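Local atomic coordinates of vestitone reductase (Medicago sativa, PDB entry 2P4H), a protein that catalyses the stereospecific, NADPH-dependent reduction of (3R)-vestitone to the isoflavan-4-ol DMI, the penultimate step in making the defence phytoalexin medicarpin. Residues 11-16 against 185-190; 223-228 against 299-304; 192-197 against 201-206; 16-21 against 28-33. One frame throughout, in Å; residues are numbered along the deposited sequence.

Interaction 1: 11-16 against 185-190; sequences GFLGSW and LILPFI
Phe-12 and Leu-13, side by side in the first turn of a helix, meet Ile-190 and Leu-187 in a partly buried, mainly apolar contact. Phe-12 uses a corner of its ring: CE2 lies 3.4 Å from Ile-190 O, which sits at the ring edge near its plane, and the same CE2 is 3.7 Å from Ile-190 CG2. With CG anti to the backbone N (chi1 165°), the phenyl is swung toward strand 189-191. Leu-13 meets Leu-187 tip to tip, CD2 to CD1 at 3.9 Å, while Ile-190 CD1 stands 4.2 Å from Leu-13 CD2. Cutting Phe-12 back to an alanine would probably open a gap beside Ile-190 CG2 and take the aromatic edge from its carbonyl, which would still have the hydroxyl of Ser-202. One shell out, the helix start is fixed by Gly-11 at the N-cap: its O takes Ser-15 N at 2.9 Å and Ser-15 OG at 2.7 Å, from opposite faces of the carbonyl plane. Val-230 backs Leu-13 and Val-227 backs Ile-190. Residues 11-14 belong to the glycine-rich turn of the Rossmann fold, predicted to bind NADP(+). No hydrogen bond crosses between the two segments, so helix and strand are matched here by shape, with one aromatic C-H edge set against a carbonyl oxygen.

Interaction 2: 223-228 against 299-304; sequences HMVHVD and FDFKYT
Tyr-303 lies against His-226 from its first side-chain carbon, CB being 3.5 Å from His-226 CD2. CG, set beside the backbone N (chi1 -55°), comes next over the imidazole, 3.4 Å above its plane and toward its rim. The two rings form a face-to-face stack, centroids 3.9 Å apart and planes at 17°. The opposite face of the phenol carries Lys-302 CG over its centre, so the ring is sandwiched. Further out, CE2 meets Asp-228 CB at 3.4 Å, and the tip delivers a short hydrogen bond, OH to Asp-228 OD2 at 2.5 Å, entering on the anti side and 31° out of the carboxylate plane. A water 2.6 Å from OD2 donates to that oxygen and accepts from Lys-302 NZ, while OD1 takes the indole N-H of Trp-16. A phenylalanine in place of Tyr-303 would probably keep the stack but leave OD2 without its phenol donor. His-226 is itself fixed: ND1 accepts from Asp-228 N at 2.9 Å, capping helix 227-239, and NE2 bonds Asp-311 of helix 305-319. Beside this pair, Val-225 CG2 touches the edge of the Phe-301 ring. The contact thus ties the strand-to-helix junction to the loop leading into helix 305-319. Its chemistry implies that Asp-228 is probably ionised, with phenol, indole, water and a nearby lysine all favouring the negative charge, while the stack, with Lys-302 on the other face, probably helps set the angle at which the phenol arrives.

Interaction 3: 192-197 against 201-206; sequences GRFVCP and DSIEKA
Gly-192 O is hemmed in by carbon: Ile-203 CD1 presses on it at 3.3 Å, and it lies in the plane of the Phe-194 ring, at the edge, 3.8 Å from CD2. This buried oxygen has no hydrogen-bonding partner in the model, nor has the N of the same residue. The same methyl also reaches the aromatic ring, Ile-203 CD1 standing 3.5 Å from Phe-194 CD2 and 3.9 Å from CE2 in an oblique approach. Ile-203 extends to its full length, with CG1 beside the backbone N and chi2 at 180°, and its terminal carbon is thereby driven into the corner between carbonyl and ring. Phe-194 answers from the less usual setting in which CG stands between the backbone N and the carbonyl carbon (chi1 54°), and Cys-196 O occupies another part of its ring edge. In this Rossmann-type reductase the loop that leaves strand 189-191 folds back on the helix that follows it, 201-206, which begins only a few residues later. Gly-192 allows the path, since any CB at its backbone angles would be jammed against the preceding carbonyl oxygen. Ser-202, next to Ile-203, bonds Ile-190 O and so ties the helix to the end of that strand. Around the phenyl lie Phe-12, Pro-200 and, from the C-terminal part of the chain, Cys-315, Lys-319 and Tyr-321. Neighbouring Arg-193 pairs with Glu-318, so the loop is also held to helix 305-319.

Interaction 4: 16-21 against 28-33; sequences WIIKSL and VNTTIR
Ile-18, Leu-21, Val-28 and Thr-30 meet with no flat group among them; the one large ring nearby, the indole of Trp-16, takes Lys-19 CD 3.7 Å above one face, toward the rim. The strand is met by aliphatic side chains instead. Val-28 offers a different methyl to each helix residue: CG1 lies 4.0 Å from Ile-18 CG1, while CG2, set beside the backbone N, sits 3.7 Å from Leu-21 CB and 3.9 Å from Leu-21 CD1. Helix 16-21 and strand 28-31 run almost antiparallel, at 169° with axes 9.7 Å apart, as expected where the helix of a beta-alpha-beta unit turns back into its second strand; here strand 3-7, helix 12-23 and strand 27-31 open the Rossmann fold. One turn back along the helix, Ile-18 CD1 comes at about a right angle upon Thr-30, 3.6 Å from OG1 and 3.8 Å from CB. The hydroxyl has its own polar partner, Val-6 O in the neighbouring strand, close to Gly-9 of the predicted cofactor turn. Leu-21 also packs on Val-4 and Val-6, and Val-28 on Leu-55 of the next strand out.

Overall arrangement
Helix 12-23 serves interactions 1 and 4: its first turn faces residues 185-190 near the centre of the chain, and its later turns lie on strand 27-31. In interactions 3 and 4 the touching residues are buried, whereas 1 and 2 are partly so. Interactions 1, 3 and 4 are packed without a hydrogen bond between their segments; interaction 2, about 12 Å from the chain centre, adds a ring stack, a phenol-carboxylate bond and a water. Some of the joints between them are polar: Asp-228 receives Trp-16 NE1, linking interaction 2 to 1 and 4, and Ile-190 O binds Ser-202 OG, linking 1 to 3. Interaction 3 meets 2 and 4 through packing. Strands 189-191 and 219-226, adjacent in the mixed sheet, connect interactions 1 and 2.

Interaction 1: 11-16 against 185-190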
# COMPACT_ATOMS: atom_id res chain seq x y z
N GLY A 11 5.78 8.50 4.34
CA GLY A 11 5.73 7.06 4.50
C GLY A 11 6.34 6.37 3.29
O GLY A 11 6.58 7.00 2.27
N PHE A 12 6.59 5.07 3.41
CA PHE A 12 7.16 4.30 2.32
C PHE A 12 6.35 4.44 1.02
O PHE A 12 6.89 4.86 -0.01
CB PHE A 12 7.25 2.82 2.75
CG PHE A 12 7.47 1.84 1.63
CD1 PHE A 12 8.41 2.09 0.63
CD2 PHE A 12 6.78 0.63 1.61
CE1 PHE A 12 8.65 1.14 -0.38
CE2 PHE A 12 7.01 -0.31 0.62
CZ PHE A 12 7.95 -0.06 -0.38
N LEU A 13 5.07 4.10 1.06
CA LEU A 13 4.26 4.19 -0.14
C LEU A 13 4.02 5.63 -0.59
O LEU A 13 4.17 5.97 -1.77
CB LEU A 13 2.91 3.49 0.07
CG LEU A 13 2.02 3.49 -1.18
CD1 LEU A 13 2.73 2.79 -2.33
CD2 LEU A 13 0.70 2.81 -0.86
N GLY A 14 3.65 6.49 0.36
CA GLY A 14 3.39 7.88 0.02
C GLY A 14 4.57 8.57 -0.64
O GLY A 14 4.39 9.26 -1.65
N SER A 15 5.76 8.40 -0.09
CA SER A 15 6.93 9.05 -0.67
C SER A 15 7.26 8.50 -2.05
O SER A 15 7.67 9.25 -2.93
CB SER A 15 8.14 8.94 0.27
OG SER A 15 8.51 7.59 0.52
N TRP A 16 7.06 7.20 -2.26
CA TRP A 16 7.35 6.64 -3.57
C TRP A 16 6.35 7.18 -4.59
O TRP A 16 6.70 7.48 -5.73
CB TRP A 16 7.30 5.11 -3.56
CG TRP A 16 7.85 4.57 -4.84
CD1 TRP A 16 7.14 4.22 -5.96
CD2 TRP A 16 9.23 4.45 -5.19
NE1 TRP A 16 8.01 3.91 -6.99
CE2 TRP A 16 9.29 4.03 -6.54
CE3 TRP A 16 10.43 4.65 -4.48
CZ2 TRP A 16 10.51 3.83 -7.20
CZ3 TRP A 16 11.63 4.45 -5.14
CH2 TRP A 16 11.66 4.04 -6.48
N LEU A 185 -7.57 0.35 -3.33
CA LEU A 185 -6.60 -0.63 -3.81
C LEU A 185 -6.23 -1.56 -2.67
O LEU A 185 -5.71 -1.12 -1.63
CB LEU A 185 -5.35 0.08 -4.33
CG LEU A 185 -5.46 0.75 -5.71
CD1 LEU A 185 -4.27 1.67 -5.94
CD2 LEU A 185 -5.54 -0.31 -6.79
N ILE A 186 -6.53 -2.84 -2.84
CA ILE A 186 -6.23 -3.84 -1.83
C ILE A 186 -4.79 -4.27 -2.08
O ILE A 186 -4.50 -5.01 -3.03
CB ILE A 186 -7.20 -5.02 -1.94
CG1 ILE A 186 -8.65 -4.50 -1.86
CG2 ILE A 186 -6.94 -6.03 -0.83
CD1 ILE A 186 -9.71 -5.53 -2.25
N LEU A 187 -3.89 -3.80 -1.22
CA LEU A 187 -2.46 -4.06 -1.38
C LEU A 187 -1.87 -5.13 -0.47
O LEU A 187 -2.13 -5.16 0.73
CB LEU A 187 -1.69 -2.75 -1.18
CG LEU A 187 -2.12 -1.60 -2.09
CD1 LEU A 187 -1.43 -0.31 -1.66
CD2 LEU A 187 -1.77 -1.93 -3.53
N PRO A 188 -1.06 -6.03 -1.05
CA PRO A 188 -0.40 -7.12 -0.34
C PRO A 188 0.93 -6.58 0.19
O PRO A 188 1.03 -5.40 0.53
CB PRO A 188 -0.22 -8.16 -1.44
CG PRO A 188 0.16 -7.29 -2.61
CD PRO A 188 -0.80 -6.10 -2.50
N PHE A 189 1.95 -7.43 0.28
CA PHE A 189 3.26 -6.96 0.73
C PHE A 189 3.81 -6.09 -0.40
O PHE A 189 3.99 -6.57 -1.52
CB PHE A 189 4.21 -8.13 0.98
CG PHE A 189 4.01 -8.82 2.30
CD1 PHE A 189 4.74 -8.44 3.41
CD2 PHE A 189 3.08 -9.85 2.42
CE1 PHE A 189 4.57 -9.09 4.64
CE2 PHE A 189 2.90 -10.50 3.64
CZ PHE A 189 3.64 -10.12 4.75
N ILE A 190 4.05 -4.81 -0.11
CA ILE A 190 4.59 -3.87 -1.10
C ILE A 190 6.11 -3.89 -0.99
O ILE A 190 6.67 -3.61 0.08
CB ILE A 190 4.05 -2.46 -0.84
CG1 ILE A 190 2.52 -2.49 -0.84
CG2 ILE A 190 4.57 -1.50 -1.90
CD1 ILE A 190 1.90 -1.20 -0.34

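Interaction 2: 223-228 against 299-304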
# COMPACT_ATOMS: atom_id res chain seq x y z
N HIS A 223 1.62 -12.79 -0.60
CA HIS A 223 1.00 -12.12 -1.74
C HIS A 223 1.87 -10.85 -1.81
O HIS A 223 2.17 -10.23 -0.78
CB HIS A 223 -0.51 -11.82 -1.56
CG HIS A 223 -0.96 -11.53 -0.16
ND1 HIS A 223 -2.12 -12.08 0.36
CD2 HIS A 223 -0.52 -10.65 0.77
CE1 HIS A 223 -2.36 -11.55 1.54
NE2 HIS A 223 -1.41 -10.68 1.82
N MET A 224 2.30 -10.48 -3.01
CA MET A 224 3.21 -9.34 -3.18
C MET A 224 2.96 -8.49 -4.42
O MET A 224 2.27 -8.91 -5.35
CB MET A 224 4.65 -9.88 -3.25
CG MET A 224 5.00 -10.94 -2.20
SD MET A 224 6.69 -11.57 -2.36
CE MET A 224 7.59 -10.22 -1.63
N VAL A 225 3.55 -7.29 -4.42
CA VAL A 225 3.46 -6.36 -5.54
C VAL A 225 4.67 -5.43 -5.50
O VAL A 225 5.20 -5.14 -4.43
CB VAL A 225 2.15 -5.51 -5.49
CG1 VAL A 225 2.18 -4.57 -4.28
CG2 VAL A 225 1.99 -4.71 -6.78
N HIS A 226 5.11 -4.98 -6.67
CA HIS A 226 6.24 -4.05 -6.77
C HIS A 226 5.70 -2.66 -6.45
O HIS A 226 4.67 -2.25 -6.99
CB HIS A 226 6.83 -4.08 -8.18
CG HIS A 226 8.14 -3.37 -8.31
ND1 HIS A 226 8.28 -2.02 -8.07
CD2 HIS A 226 9.37 -3.82 -8.66
CE1 HIS A 226 9.54 -1.67 -8.26
NE2 HIS A 226 10.22 -2.74 -8.62
N VAL A 227 6.38 -1.93 -5.57
CA VAL A 227 5.93 -0.60 -5.18
C VAL A 227 5.71 0.34 -6.37
O VAL A 227 4.79 1.15 -6.35
CB VAL A 227 6.91 0.05 -4.17
CG1 VAL A 227 8.24 0.38 -4.83
CG2 VAL A 227 6.28 1.30 -3.57
N ASP A 228 6.54 0.25 -7.40
CA ASP A 228 6.35 1.15 -8.53
C ASP A 228 5.11 0.77 -9.35
O ASP A 228 4.52 1.62 -10.02
CB ASP A 228 7.59 1.21 -9.42
CG ASP A 228 7.58 2.44 -10.32
OD1 ASP A 228 7.39 3.55 -9.80
OD2 ASP A 228 7.77 2.29 -11.55
N PHE A 299 -5.14 -2.14 -16.98
CA PHE A 299 -3.85 -1.87 -16.36
C PHE A 299 -2.86 -2.99 -16.66
O PHE A 299 -3.23 -4.16 -16.67
CB PHE A 299 -4.00 -1.74 -14.84
CG PHE A 299 -2.70 -1.48 -14.13
CD1 PHE A 299 -2.04 -0.26 -14.28
CD2 PHE A 299 -2.12 -2.45 -13.32
CE1 PHE A 299 -0.82 -0.02 -13.65
CE2 PHE A 299 -0.90 -2.22 -12.68
CZ PHE A 299 -0.25 -1.00 -12.84
N ASP A 300 -1.61 -2.63 -16.91
CA ASP A 300 -0.58 -3.63 -17.20
C ASP A 300 0.55 -3.48 -16.20
O ASP A 300 1.09 -2.39 -16.02
CB ASP A 300 -0.03 -3.44 -18.62
CG ASP A 300 -1.06 -3.70 -19.69
OD1 ASP A 300 -2.05 -2.94 -19.76
OD2 ASP A 300 -0.89 -4.66 -20.46
N PHE A 301 0.91 -4.58 -15.54
CA PHE A 301 2.01 -4.56 -14.59
C PHE A 301 3.32 -4.51 -15.36
O PHE A 301 3.50 -5.20 -16.36
CB PHE A 301 1.97 -5.78 -13.67
CG PHE A 301 0.90 -5.69 -12.62
CD1 PHE A 301 -0.41 -6.06 -12.90
CD2 PHE A 301 1.20 -5.18 -11.37
CE1 PHE A 301 -1.42 -5.90 -11.95
CE2 PHE A 301 0.20 -5.02 -10.40
CZ PHE A 301 -1.10 -5.38 -10.69
N LYS A 302 4.24 -3.69 -14.86
CA LYS A 302 5.54 -3.50 -15.50
C LYS A 302 6.67 -4.36 -14.95
O LYS A 302 7.59 -4.73 -15.69
CB LYS A 302 5.92 -2.02 -15.37
CG LYS A 302 7.33 -1.67 -15.85
CD LYS A 302 7.58 -0.18 -15.72
CE LYS A 302 9.00 0.19 -16.14
NZ LYS A 302 9.25 1.65 -16.04
N TYR A 303 6.60 -4.70 -13.67
CA TYR A 303 7.67 -5.46 -13.03
C TYR A 303 7.42 -6.93 -12.74
O TYR A 303 6.30 -7.37 -12.53
CB TYR A 303 8.05 -4.75 -11.73
CG TYR A 303 8.41 -3.31 -11.94
CD1 TYR A 303 9.70 -2.95 -12.35
CD2 TYR A 303 7.47 -2.29 -11.78
CE1 TYR A 303 10.04 -1.62 -12.58
CE2 TYR A 303 7.79 -0.96 -12.02
CZ TYR A 303 9.08 -0.63 -12.41
OH TYR A 303 9.41 0.68 -12.64
N THR A 304 8.52 -7.69 -12.74
CA THR A 304 8.47 -9.12 -12.46
C THR A 304 8.85 -9.34 -11.00
O THR A 304 9.30 -8.42 -10.31
CB THR A 304 9.50 -9.88 -13.31
OG1 THR A 304 10.82 -9.44 -12.96
CG2 THR A 304 9.26 -9.63 -14.79
O HOH W 1 8.05 3.47 -13.89

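Interaction 3: 192-197 against 201-206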
# COMPACT_ATOMS: atom_id res chain seq x y z
N GLY A 192 10.12 -3.13 -3.07
CA GLY A 192 10.89 -2.50 -4.14
C GLY A 192 11.91 -1.55 -3.56
O GLY A 192 12.33 -1.72 -2.42
N ARG A 193 12.33 -0.56 -4.34
CA ARG A 193 13.26 0.43 -3.82
C ARG A 193 12.43 1.36 -2.95
O ARG A 193 11.20 1.33 -3.01
CB ARG A 193 13.90 1.25 -4.95
CG ARG A 193 14.82 0.49 -5.88
CD ARG A 193 15.53 1.46 -6.81
NE ARG A 193 16.33 2.43 -6.05
CZ ARG A 193 17.55 2.19 -5.59
NH1 ARG A 193 18.15 1.03 -5.81
NH2 ARG A 193 18.18 3.12 -4.88
N PHE A 194 13.09 2.17 -2.14
CA PHE A 194 12.39 3.12 -1.28
C PHE A 194 13.26 4.34 -1.02
O PHE A 194 14.49 4.26 -1.10
CB PHE A 194 11.99 2.45 0.04
CG PHE A 194 13.13 1.80 0.78
CD1 PHE A 194 13.85 2.50 1.75
CD2 PHE A 194 13.48 0.47 0.52
CE1 PHE A 194 14.89 1.88 2.45
CE2 PHE A 194 14.52 -0.15 1.21
CZ PHE A 194 15.22 0.55 2.18
N VAL A 195 12.62 5.47 -0.73
CA VAL A 195 13.36 6.70 -0.45
C VAL A 195 13.16 7.18 0.98
O VAL A 195 13.82 8.13 1.41
CB VAL A 195 12.97 7.84 -1.42
CG1 VAL A 195 13.37 7.48 -2.85
CG2 VAL A 195 11.47 8.13 -1.34
N CYS A 196 12.27 6.53 1.72
CA CYS A 196 12.01 6.91 3.10
C CYS A 196 13.21 6.59 4.00
O CYS A 196 14.02 5.71 3.69
CB CYS A 196 10.74 6.21 3.62
SG CYS A 196 10.68 4.44 3.34
N PRO A 197 13.34 7.30 5.13
CA PRO A 197 14.44 7.13 6.09
C PRO A 197 14.59 5.82 6.85
O PRO A 197 15.65 5.55 7.40
CB PRO A 197 14.26 8.33 7.02
CG PRO A 197 12.79 8.52 7.03
CD PRO A 197 12.43 8.37 5.57
N ASP A 201 8.66 -2.08 6.86
CA ASP A 201 8.35 -3.35 7.48
C ASP A 201 8.04 -4.43 6.44
O ASP A 201 8.48 -5.57 6.58
CB ASP A 201 7.15 -3.18 8.42
CG ASP A 201 6.76 -4.46 9.12
OD1 ASP A 201 7.57 -4.96 9.93
OD2 ASP A 201 5.65 -4.97 8.86
N SER A 202 7.30 -4.08 5.40
CA SER A 202 6.94 -5.05 4.37
C SER A 202 8.18 -5.59 3.66
O SER A 202 8.22 -6.77 3.30
CB SER A 202 5.99 -4.42 3.35
OG SER A 202 6.55 -3.26 2.77
N ILE A 203 9.18 -4.75 3.47
CA ILE A 203 10.41 -5.18 2.82
C ILE A 203 11.23 -6.04 3.79
O ILE A 203 11.81 -7.05 3.38
CB ILE A 203 11.23 -3.96 2.32
CG1 ILE A 203 10.43 -3.26 1.21
CG2 ILE A 203 12.61 -4.40 1.83
CD1 ILE A 203 11.11 -2.04 0.61
N GLU A 204 11.29 -5.65 5.06
CA GLU A 204 12.04 -6.44 6.02
C GLU A 204 11.45 -7.85 6.08
O GLU A 204 12.19 -8.84 6.10
CB GLU A 204 11.98 -5.78 7.41
CG GLU A 204 12.72 -6.57 8.49
CD GLU A 204 12.95 -5.76 9.74
OE1 GLU A 204 12.03 -5.02 10.15
OE2 GLU A 204 14.05 -5.86 10.33
N LYS A 205 10.13 -7.95 6.07
CA LYS A 205 9.47 -9.25 6.11
C LYS A 205 9.68 -10.04 4.82
O LYS A 205 9.92 -11.24 4.86
CB LYS A 205 7.98 -9.08 6.39
CG LYS A 205 7.69 -8.55 7.79
CD LYS A 205 6.20 -8.43 8.04
CE LYS A 205 5.93 -7.93 9.45
NZ LYS A 205 6.62 -8.77 10.46
N ALA A 206 9.58 -9.36 3.68
CA ALA A 206 9.75 -10.01 2.39
C ALA A 206 11.17 -10.54 2.19
O ALA A 206 11.39 -11.51 1.46
CB ALA A 206 9.40 -9.04 1.26

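Interaction 4: 16-21 against 28-33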
# COMPACT_ATOMS: atom_id res chain seq x y z
N TRP A 16 7.06 7.20 -2.26
CA TRP A 16 7.35 6.64 -3.57
C TRP A 16 6.35 7.18 -4.59
O TRP A 16 6.70 7.48 -5.73
CB TRP A 16 7.30 5.11 -3.56
CG TRP A 16 7.85 4.57 -4.84
CD1 TRP A 16 7.14 4.22 -5.96
CD2 TRP A 16 9.23 4.45 -5.19
NE1 TRP A 16 8.01 3.91 -6.99
CE2 TRP A 16 9.29 4.03 -6.54
CE3 TRP A 16 10.43 4.65 -4.48
CZ2 TRP A 16 10.51 3.83 -7.20
CZ3 TRP A 16 11.63 4.45 -5.14
CH2 TRP A 16 11.66 4.04 -6.48
N ILE A 17 5.09 7.31 -4.17
CA ILE A 17 4.06 7.84 -5.06
C ILE A 17 4.36 9.30 -5.41
O ILE A 17 4.13 9.72 -6.55
CB ILE A 17 2.66 7.70 -4.41
CG1 ILE A 17 2.22 6.23 -4.50
CG2 ILE A 17 1.65 8.61 -5.10
CD1 ILE A 17 0.87 5.94 -3.88
N ILE A 18 4.88 10.07 -4.46
CA ILE A 18 5.23 11.47 -4.74
C ILE A 18 6.34 11.49 -5.80
O ILE A 18 6.29 12.26 -6.75
CB ILE A 18 5.69 12.20 -3.47
CG1 ILE A 18 4.49 12.43 -2.54
CG2 ILE A 18 6.37 13.53 -3.83
CD1 ILE A 18 4.83 13.10 -1.23
N LYS A 19 7.33 10.63 -5.61
CA LYS A 19 8.45 10.52 -6.55
C LYS A 19 7.90 10.23 -7.95
O LYS A 19 8.26 10.89 -8.93
CB LYS A 19 9.38 9.39 -6.10
CG LYS A 19 10.49 9.03 -7.07
CD LYS A 19 11.32 7.89 -6.51
CE LYS A 19 12.41 7.44 -7.48
NZ LYS A 19 11.86 6.83 -8.72
N SER A 20 7.02 9.24 -8.02
CA SER A 20 6.40 8.82 -9.27
C SER A 20 5.58 9.92 -9.93
O SER A 20 5.68 10.14 -11.14
CB SER A 20 5.51 7.60 -9.02
OG SER A 20 4.76 7.25 -10.16
N LEU A 21 4.76 10.61 -9.15
CA LEU A 21 3.94 11.68 -9.68
C LEU A 21 4.79 12.78 -10.30
O LEU A 21 4.49 13.27 -11.38
CB LEU A 21 3.05 12.27 -8.58
CG LEU A 21 1.83 11.42 -8.19
CD1 LEU A 21 1.24 11.94 -6.89
CD2 LEU A 21 0.81 11.47 -9.32
N VAL A 28 2.48 18.18 -6.92
CA VAL A 28 2.02 17.46 -5.73
C VAL A 28 1.85 18.27 -4.45
O VAL A 28 2.70 19.08 -4.09
CB VAL A 28 2.99 16.30 -5.41
CG1 VAL A 28 2.52 15.53 -4.18
CG2 VAL A 28 3.11 15.38 -6.61
N ASN A 29 0.73 18.04 -3.78
CA ASN A 29 0.43 18.66 -2.49
C ASN A 29 0.52 17.46 -1.55
O ASN A 29 0.04 16.38 -1.90
CB ASN A 29 -0.99 19.22 -2.43
CG ASN A 29 -1.14 20.56 -3.12
OD1 ASN A 29 -2.25 21.08 -3.25
ND2 ASN A 29 -0.02 21.13 -3.56
N THR A 30 1.12 17.63 -0.38
CA THR A 30 1.21 16.50 0.53
C THR A 30 1.06 16.90 1.99
O THR A 30 1.39 18.02 2.39
CB THR A 30 2.55 15.73 0.34
OG1 THR A 30 2.51 14.51 1.09
CG2 THR A 30 3.73 16.57 0.83
N THR A 31 0.52 15.97 2.77
CA THR A 31 0.36 16.14 4.21
C THR A 31 1.17 14.97 4.78
O THR A 31 1.20 13.89 4.19
CB THR A 31 -1.13 16.04 4.64
OG1 THR A 31 -1.68 14.77 4.27
CG2 THR A 31 -1.94 17.15 3.98
N ILE A 32 1.84 15.20 5.90
CA ILE A 32 2.68 14.17 6.49
C ILE A 32 2.44 13.95 7.98
O ILE A 32 1.85 14.79 8.66
CB ILE A 32 4.17 14.49 6.28
CG1 ILE A 32 4.55 15.76 7.04
CG2 ILE A 32 4.46 14.69 4.79
CD1 ILE A 32 6.01 16.15 6.92
N ARG A 33 2.92 12.81 8.47
CA ARG A 33 2.78 12.45 9.88
C ARG A 33 4.00 12.94 10.65
O ARG A 33 5.14 12.59 10.32
CB ARG A 33 2.66 10.94 10.03
CG ARG A 33 2.55 10.46 11.47
CD ARG A 33 2.53 8.94 11.54
NE ARG A 33 3.78 8.35 11.08
CZ ARG A 33 4.96 8.52 11.67
NH1 ARG A 33 5.05 9.26 12.77
NH2 ARG A 33 6.04 7.94 11.18